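Local coordinates for putative phosphatase (DUF442) (Shewanella putrefaciens CN-32, PDB 3GXH), which is a putative phosphatase, probably hydrolysing phosphate esters as in the dual-specificity and tyrosine phosphatases, though its substrate is not known, at residues 27-30 and 31-34; 59-62 and 63-67. All blocks are in the same frame, centred on the assembly; numbering follows the deposited sequence. Where two conformers were deposited one is given.

Contact 1. Residues 27-30 and 31-34; sequences LPNE and QQFS. With EDO (1,2-ethanediol), chain G.
Gln32 and Asn29 grip each other at the start of helix 30-38. In Gln32, CB lies 3.4 Å from Asn29 OD1. CG stands beside the backbone N (chi1 -70°) and comes closer to the same oxygen. The chain then runs extended, with Gln32 CD 3.4 Å from Asn29 OD1, which lays the Gln32 amide against that of Asn29; the two planes are stacked, 24° apart. At the tip, Gln32 OE1 accepts from Asn29 N at 2.9 Å, with the donor tilted 25° from the carbonyl plane. A water also donates to Gln32 OE1 and to Leu27 O. NE2 makes a weak hydrogen bond to Gly11 O. In return, Asn29 OD1 accepts from Gln32 N at 2.9 Å, nearly along the C=O axis. This is a capping box with Asn29 as N-cap. An ethanediol, probably from the crystallisation liquor, donates from its O1 to Leu27 O. On the inner side, Pro28 CB sits 3.9 Å from the centroid of the Phe33 ring, a CH-pi contact over one face. Pro28 O accepts from His56. The turn thus leads from strand 22-25 into helix 30-38, with Pro28 against strand 100-103 and Phe33 against helix 59-65.

Contact 2. Residues 59-62 and 63-67; sequences EGKL and VTQAG
The peptide carbonyl of Gly60 is gripped from both faces by Thr64. Thr64 N donates to Gly60 O at 2.9 Å from one face, and Thr64 OG1 donates to the same oxygen at 2.8 Å from the other. Their tilts from the carbonyl plane are similar. The hydroxyl reaches back because OG1 stands between the backbone N and the carbonyl carbon (chi1 61°). The carboxylate of Glu59 has the methyl Val63 CG2 at 4.1 Å from OE2, while OE2 itself is hydrogen-bonded to His103 of strand 100-103. Further back, Glu59 CG meets Val63 CG2 at 3.9 Å, one helical turn on. Both side chains also touch Val44 and Tyr70, in the strands that flank the helix in sequence. Helix 59-65 is the crossover of a beta-alpha-beta unit between strands 43-46 and 69-72. Its backbone bonds are regular: Val63 N donates to Glu59 O, and Gln65 N to Lys61 O. Towards solvent, Lys61, extended up to a bend at its last torsion, crosses the side chain of Gln65 at an oblique angle. At the C-terminal end, Ala66 N donates to Leu62 O at 3.1 Å, and Ala66 CB rests 3.4 Å from that oxygen. Gly67 then takes a positive phi of 86° and closes a Schellman motif, with Gly67 N donating to Thr64 O. At these backbone angles the carbonyl oxygen of Ala66 takes up the room beside the CA, so the position calls for glycine. Gly67 O accepts from Lys37 of helix 30-38.

Overall arrangement
The two contacts lie in neighbouring helices, and their centres lie about 10 Å apart on the same side of the chain's centre. Each mixes buried and exposed residues. Contact 1 is the start of helix 30-38, where side-chain amides bond to backbone. Contact 2 spans helix 59-65 to its C-terminal end; there the main chain does most of the bonding, and a glycine ends the helix. Their buried sides meet. Phe33 CE1 lies 3.6 Å from Val63 CG2, and the ring also packs on the Glu59 carboxylate. Leu27 CD1 reaches Glu59 OE1 at 3.6 Å. Nearer the surface, Glu30 packs on Leu62.

Contact 1. Residues 27-30 and 31-34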
loop_
_atom_site.group_PDB
_atom_site.type_symbol
_atom_site.label_atom_id
_atom_site.label_comp_id
_atom_site.label_asym_id
_atom_site.label_seq_id
_atom_site.Cartn_x
_atom_site.Cartn_y
_atom_site.Cartn_z
ATOM N N LEU A 27 2.514 6.612 6.434
ATOM C CA LEU A 27 2.466 7.874 5.696
ATOM C C LEU A 27 3.827 8.525 5.571
ATOM O O LEU A 27 4.383 8.942 6.587
ATOM C CB LEU A 27 1.513 8.838 6.420
ATOM C CG LEU A 27 1.306 10.225 5.778
ATOM C CD1 LEU A 27 0.803 10.093 4.378
ATOM C CD2 LEU A 27 0.332 11.016 6.648
ATOM N N PRO A 28 4.371 8.656 4.369
ATOM C CA PRO A 28 5.618 9.418 4.230
ATOM C C PRO A 28 5.421 10.886 4.520
ATOM O O PRO A 28 4.369 11.403 4.155
ATOM C CB PRO A 28 6.049 9.185 2.751
ATOM C CG PRO A 28 5.252 7.942 2.374
ATOM C CD PRO A 28 3.947 8.137 3.068
ATOM N N ASN A 29 6.349 11.555 5.193
ATOM C CA ASN A 29 6.329 12.996 5.236
ATOM C C ASN A 29 6.868 13.539 3.921
ATOM O O ASN A 29 7.262 12.806 3.018
ATOM C CB ASN A 29 7.086 13.504 6.465
ATOM C CG ASN A 29 8.536 13.202 6.451
ATOM O OD1 ASN A 29 9.193 13.139 5.413
ATOM N ND2 ASN A 29 9.079 13.027 7.649
ATOM N N GLU A 30 6.836 14.853 3.740
ATOM C CA GLU A 30 7.166 15.455 2.485
ATOM C C GLU A 30 8.555 15.098 2.019
ATOM O O GLU A 30 8.768 14.656 0.872
ATOM C CB GLU A 30 6.982 16.986 2.524
ATOM C CG GLU A 30 7.346 17.660 1.206
ATOM C CD GLU A 30 6.950 19.130 1.135
ATOM O OE1 GLU A 30 6.186 19.627 2.007
ATOM O OE2 GLU A 30 7.415 19.811 0.183
ATOM N N GLN A 31 9.546 15.242 2.879
ATOM C CA GLN A 31 10.924 14.929 2.503
ATOM C C GLN A 31 11.108 13.475 2.145
ATOM O O GLN A 31 11.924 13.139 1.278
ATOM C CB GLN A 31 11.880 15.420 3.593
ATOM C CG GLN A 31 11.597 15.014 4.910
ATOM C CD GLN A 31 10.546 15.903 5.721
ATOM O OE1 GLN A 31 9.669 16.737 5.189
ATOM N NE2 GLN A 31 10.576 15.663 7.059
ATOM N N GLN A 32 10.355 12.604 2.778
ATOM C CA GLN A 32 10.432 11.159 2.502
ATOM C C GLN A 32 9.949 10.824 1.078
ATOM O O GLN A 32 10.390 9.830 0.500
ATOM C CB GLN A 32 9.719 10.316 3.565
ATOM C CG GLN A 32 10.475 10.355 4.875
ATOM C CD GLN A 32 9.711 9.813 6.020
ATOM O OE1 GLN A 32 8.481 9.825 6.006
ATOM N NE2 GLN A 32 10.451 9.354 7.065
ATOM N N PHE A 33 9.076 11.642 0.477
ATOM C CA PHE A 33 8.726 11.369 -0.906
ATOM C C PHE A 33 9.936 11.540 -1.814
ATOM O O PHE A 33 10.075 10.814 -2.802
ATOM C CB PHE A 33 7.580 12.260 -1.364
ATOM C CG PHE A 33 6.263 11.862 -0.804
ATOM C CD1 PHE A 33 5.722 10.622 -1.097
ATOM C CD2 PHE A 33 5.504 12.699 0.009
ATOM C CE1 PHE A 33 4.481 10.196 -0.572
ATOM C CE2 PHE A 33 4.280 12.241 0.548
ATOM C CZ PHE A 33 3.795 11.006 0.250
ATOM N N SER A 34 10.791 12.509 -1.522
ATOM C CA SER A 34 12.048 12.628 -2.282
ATOM C C SER A 34 12.948 11.408 -2.109
ATOM O O SER A 34 13.600 10.956 -3.063
ATOM C CB SER A 34 12.770 13.920 -1.903
ATOM O OG SER A 34 12.048 15.027 -2.455
HETATM C C1 EDO G . 3.367 10.925 9.019
HETATM O O1 EDO G . 4.202 11.279 8.131
HETATM C C2 EDO G . 3.920 9.741 9.836
HETATM O O2 EDO G . 2.975 9.428 10.837
HETATM O O HOH W 1 6.853 8.275 7.634
HETATM O O HOH W 2 9.686 15.897 -1.387
#

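Contact 2. Residues 59-62 and 63-67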
loop_
_atom_site.group_PDB
_atom_site.type_symbol
_atom_site.label_atom_id
_atom_site.label_comp_id
_atom_site.label_asym_id
_atom_site.label_seq_id
_atom_site.Cartn_x
_atom_site.Cartn_y
_atom_site.Cartn_z
ATOM N N GLU A 59 -1.501 15.476 -1.080
ATOM C CA GLU A 59 -0.450 14.501 -1.232
ATOM C C GLU A 59 0.004 14.413 -2.684
ATOM O O GLU A 59 1.207 14.261 -2.966
ATOM C CB GLU A 59 -0.838 13.136 -0.689
ATOM C CG GLU A 59 0.321 12.132 -0.897
ATOM C CD GLU A 59 0.167 10.837 -0.182
ATOM O OE1 GLU A 59 -0.145 10.813 1.024
ATOM O OE2 GLU A 59 0.419 9.806 -0.866
ATOM N N GLY A 60 -0.950 14.455 -3.605
ATOM C CA GLY A 60 -0.575 14.320 -5.013
ATOM C C GLY A 60 0.389 15.372 -5.510
ATOM O O GLY A 60 1.241 15.106 -6.366
ATOM N N LYS A 61 0.252 16.599 -4.998
ATOM C CA LYS A 61 1.184 17.636 -5.280
ATOM C C LYS A 61 2.585 17.236 -4.836
ATOM O O LYS A 61 3.567 17.372 -5.563
ATOM C CB LYS A 61 0.755 18.951 -4.625
ATOM C CG LYS A 61 1.697 20.104 -4.876
ATOM C CD LYS A 61 1.185 21.404 -4.205
ATOM C CE LYS A 61 2.117 22.600 -4.487
ATOM N NZ LYS A 61 3.306 22.660 -3.594
ATOM N N LEU A 62 2.687 16.721 -3.614
ATOM C CA LEU A 62 3.989 16.311 -3.105
ATOM C C LEU A 62 4.591 15.175 -3.934
ATOM O O LEU A 62 5.800 15.159 -4.220
ATOM C CB LEU A 62 3.909 15.886 -1.644
ATOM C CG LEU A 62 3.262 16.876 -0.667
ATOM C CD1 LEU A 62 3.312 16.313 0.802
ATOM C CD2 LEU A 62 3.886 18.222 -0.778
ATOM N N VAL A 63 3.754 14.212 -4.310
ATOM C CA VAL A 63 4.211 13.027 -5.047
ATOM C C VAL A 63 4.664 13.445 -6.438
ATOM O O VAL A 63 5.730 13.048 -6.920
ATOM C CB VAL A 63 3.149 11.915 -5.077
ATOM C CG1 VAL A 63 3.485 10.814 -6.112
ATOM C CG2 VAL A 63 2.949 11.361 -3.663
ATOM N N THR A 64 3.868 14.238 -7.119
ATOM C CA THR A 64 4.187 14.619 -8.516
ATOM C C THR A 64 5.353 15.605 -8.540
ATOM O O THR A 64 6.236 15.477 -9.411
ATOM C CB THR A 64 2.928 15.030 -9.313
ATOM O OG1 THR A 64 2.343 16.140 -8.696
ATOM C CG2 THR A 64 1.934 13.827 -9.446
ATOM N N GLN A 65 5.460 16.488 -7.547
ATOM C CA GLN A 65 6.628 17.371 -7.380
ATOM C C GLN A 65 7.926 16.598 -7.184
ATOM O O GLN A 65 8.980 17.057 -7.611
ATOM C CB GLN A 65 6.467 18.310 -6.175
ATOM C CG GLN A 65 5.665 19.555 -6.489
ATOM C CD GLN A 65 5.491 20.470 -5.289
ATOM O OE1 GLN A 65 5.775 20.094 -4.142
ATOM N NE2 GLN A 65 4.984 21.667 -5.542
ATOM N N ALA A 66 7.850 15.446 -6.503
ATOM C CA ALA A 66 9.002 14.585 -6.251
ATOM C C ALA A 66 9.309 13.706 -7.471
ATOM O O ALA A 66 10.224 12.903 -7.400
ATOM C CB ALA A 66 8.755 13.732 -5.030
ATOM N N GLY A 67 8.573 13.863 -8.569
ATOM C CA GLY A 67 8.811 13.125 -9.800
ATOM C C GLY A 67 8.194 11.750 -9.977
ATOM O O GLY A 67 8.642 10.947 -10.800
#